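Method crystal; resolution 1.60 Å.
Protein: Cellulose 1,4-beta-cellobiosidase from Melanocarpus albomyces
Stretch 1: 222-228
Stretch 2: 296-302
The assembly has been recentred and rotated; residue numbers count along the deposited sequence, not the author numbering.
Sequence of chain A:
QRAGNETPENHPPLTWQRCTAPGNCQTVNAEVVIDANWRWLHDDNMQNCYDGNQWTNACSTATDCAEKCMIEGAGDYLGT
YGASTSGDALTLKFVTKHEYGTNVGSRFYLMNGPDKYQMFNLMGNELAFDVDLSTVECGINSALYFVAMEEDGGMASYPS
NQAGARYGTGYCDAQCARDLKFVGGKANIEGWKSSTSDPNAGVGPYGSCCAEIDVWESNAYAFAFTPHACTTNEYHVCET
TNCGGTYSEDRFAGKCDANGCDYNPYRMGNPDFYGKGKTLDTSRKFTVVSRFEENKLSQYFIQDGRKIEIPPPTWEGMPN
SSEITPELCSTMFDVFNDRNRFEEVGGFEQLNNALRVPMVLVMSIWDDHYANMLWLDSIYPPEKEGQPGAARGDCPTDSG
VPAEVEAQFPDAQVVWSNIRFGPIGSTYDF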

# COMPACT_ATOMS: atom_id res chain seq x y z
N ALA A 222 8.08 -7.42 -11.78
CA ALA A 222 7.26 -6.40 -12.44
C ALA A 222 6.88 -5.33 -11.42
O ALA A 222 6.79 -5.56 -10.22
CB ALA A 222 6.02 -6.99 -13.10
N PHE A 223 6.66 -4.12 -11.93
CA PHE A 223 6.21 -3.08 -11.00
C PHE A 223 5.01 -2.38 -11.65
O PHE A 223 4.49 -2.83 -12.66
CB PHE A 223 7.31 -2.09 -10.64
CG PHE A 223 7.75 -1.15 -11.75
CD1 PHE A 223 7.17 0.10 -11.90
CD2 PHE A 223 8.75 -1.52 -12.63
CE1 PHE A 223 7.58 0.97 -12.90
CE2 PHE A 223 9.15 -0.67 -13.65
CZ PHE A 223 8.55 0.56 -13.80
N ALA A 224 4.61 -1.29 -11.03
CA ALA A 224 3.43 -0.58 -11.48
C ALA A 224 3.29 0.71 -10.68
O ALA A 224 3.22 0.67 -9.45
CB ALA A 224 2.21 -1.47 -11.29
N PHE A 225 3.25 1.81 -11.41
CA PHE A 225 2.85 3.09 -10.85
C PHE A 225 1.34 3.14 -10.97
O PHE A 225 0.81 2.89 -12.05
CB PHE A 225 3.49 4.24 -11.61
CG PHE A 225 3.67 5.56 -10.91
CD1 PHE A 225 4.52 6.51 -11.47
CD2 PHE A 225 3.03 5.88 -9.73
CE1 PHE A 225 4.71 7.74 -10.87
CE2 PHE A 225 3.23 7.10 -9.11
CZ PHE A 225 4.07 8.04 -9.68
N THR A 226 0.62 3.46 -9.89
CA THR A 226 -0.83 3.53 -10.04
C THR A 226 -1.43 4.68 -9.27
O THR A 226 -1.66 4.55 -8.07
CB THR A 226 -1.46 2.21 -9.56
OG1 THR A 226 -0.70 1.11 -10.08
CG2 THR A 226 -2.88 2.05 -10.07
N PRO A 227 -1.72 5.83 -9.85
CA PRO A 227 -2.45 6.83 -9.04
C PRO A 227 -3.93 6.52 -8.93
O PRO A 227 -4.54 5.86 -9.78
CB PRO A 227 -2.27 8.09 -9.89
CG PRO A 227 -2.31 7.56 -11.29
CD PRO A 227 -1.45 6.32 -11.21
N HIS A 228 -4.60 6.99 -7.87
CA HIS A 228 -6.03 6.72 -7.78
C HIS A 228 -6.77 7.85 -7.09
O HIS A 228 -6.48 8.09 -5.90
CB HIS A 228 -6.33 5.47 -6.97
CG HIS A 228 -5.67 4.17 -7.22
ND1 HIS A 228 -6.40 3.04 -7.55
CD2 HIS A 228 -4.38 3.76 -7.16
CE1 HIS A 228 -5.58 2.02 -7.70
NE2 HIS A 228 -4.35 2.43 -7.48
N LYS A 296 0.79 15.52 -14.76
CA LYS A 296 2.07 14.87 -15.00
C LYS A 296 2.63 14.24 -13.72
O LYS A 296 3.13 14.93 -12.84
CB LYS A 296 3.13 15.82 -15.56
CG LYS A 296 4.17 15.16 -16.47
CD LYS A 296 4.50 16.10 -17.63
CE LYS A 296 3.77 15.70 -18.90
NZ LYS A 296 4.70 15.58 -20.05
N LEU A 297 2.53 12.92 -13.68
CA LEU A 297 3.16 12.06 -12.70
C LEU A 297 4.26 11.27 -13.38
O LEU A 297 4.04 10.54 -14.35
CB LEU A 297 2.12 11.15 -12.04
CG LEU A 297 1.80 11.44 -10.57
CD1 LEU A 297 0.85 12.62 -10.46
CD2 LEU A 297 1.20 10.24 -9.87
N SER A 298 5.51 11.40 -12.94
CA SER A 298 6.60 10.77 -13.69
C SER A 298 7.54 9.94 -12.82
O SER A 298 7.83 10.30 -11.68
CB SER A 298 7.41 11.87 -14.39
OG SER A 298 7.25 13.12 -13.73
N GLN A 299 8.00 8.84 -13.39
CA GLN A 299 8.84 7.88 -12.70
C GLN A 299 10.11 7.57 -13.49
O GLN A 299 10.04 7.41 -14.71
CB GLN A 299 8.03 6.61 -12.43
CG GLN A 299 8.50 5.78 -11.24
CD GLN A 299 7.47 4.71 -10.91
OE1 GLN A 299 6.92 4.07 -11.81
NE2 GLN A 299 7.18 4.51 -9.63
N TYR A 300 11.24 7.49 -12.79
CA TYR A 300 12.53 7.11 -13.37
C TYR A 300 13.38 6.37 -12.34
O TYR A 300 13.12 6.50 -11.15
CB TYR A 300 13.29 8.32 -13.89
CG TYR A 300 14.08 9.14 -12.90
CD1 TYR A 300 15.43 8.93 -12.64
CD2 TYR A 300 13.47 10.18 -12.20
CE1 TYR A 300 16.15 9.69 -11.73
CE2 TYR A 300 14.17 10.95 -11.29
CZ TYR A 300 15.51 10.71 -11.06
OH TYR A 300 16.19 11.48 -10.15
N PHE A 301 14.39 5.62 -12.79
CA PHE A 301 15.27 4.94 -11.85
C PHE A 301 16.73 5.35 -11.91
O PHE A 301 17.26 5.87 -12.89
CB PHE A 301 15.27 3.42 -12.11
CG PHE A 301 13.90 2.83 -12.32
CD1 PHE A 301 13.35 2.76 -13.59
CD2 PHE A 301 13.19 2.35 -11.23
CE1 PHE A 301 12.09 2.22 -13.77
CE2 PHE A 301 11.93 1.81 -11.40
CZ PHE A 301 11.40 1.76 -12.68
N ILE A 302 17.41 5.03 -10.82
CA ILE A 302 18.86 5.05 -10.77
C ILE A 302 19.40 3.71 -10.30
O ILE A 302 19.28 3.36 -9.12
CB ILE A 302 19.38 6.17 -9.85
CG1 ILE A 302 18.81 7.55 -10.21
CG2 ILE A 302 20.89 6.17 -9.80
CD1 ILE A 302 19.31 8.64 -9.28

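Two strands that pack through their side chains, with no hydrogen bonds between their backbones, commonly fill the space between them with side chains from alternate positions, and this contact from a cellobiosidase is a compact example. The strands run nearly antiparallel, at 162°, and their axes come no closer than 9.2 Å. That distance leaves room for a layer of side chains, and no hydrogen bond crosses it.

The apolar centre is built around Phe225, which has the largest area covered by the opposing stretch. Its CA lies 7.9 Å from the CA of Gln299, and its CB points toward the second strand. With chi1 in the t well, the ring extends alongside Leu297, where Phe225 CZ comes to 3.6 Å from Leu297 CD2. The same methyl carbon also meets the proline ring: Pro227 CB is 4.1 Å from Leu297 CD2. One leucine branch end thus touches two successive inward-pointing residues of stretch 1, while Thr226 between them directs its CB away and makes no contact. The edge of the Phe225 ring reaches the backbone as well, with Phe225 CE1 4.1 Å from Ser298 C; the CB of Ser298 itself points away.

An aromatic pair lies toward the other end of the contact. The edge of Phe301 is directed toward the face of Phe223 in an offset edge-to-face pair, with ring centroids 5.2 Å apart and planes at 81°. The approach is tight, 3.3 Å between Phe223 CZ and Phe301 CZ. Such an arrangement sets the slightly positive rim of one ring against the electron-rich face of another. Although the CA-to-CB bond of Phe301 points sideways, the end of its side chain, with chi1 in the m well, comes nearer to the first strand.

Between these two apolar groups lies the polar part of the contact, supplied by Gln299. Its side chain is extended, with chi1 and chi2 both t, and carries the amide in among the phenylalanines. Gln299 OE1 lies 3.4 Å from Phe223 CE1 and 3.4 Å from Phe225 CB, so the oxygen touches both aromatic residues through carbon atoms. The amide nitrogen, NE2, sits over one face of the Phe225 ring and is hydrogen-bonded elsewhere in the structure. The general lesson is that a buried amide can serve as packing material across an interface: here no hydrogen bond joins it to the facing strand, and its closest contacts there are with carbon atoms, while its nitrogen finds a hydrogen-bonding partner outside the contact.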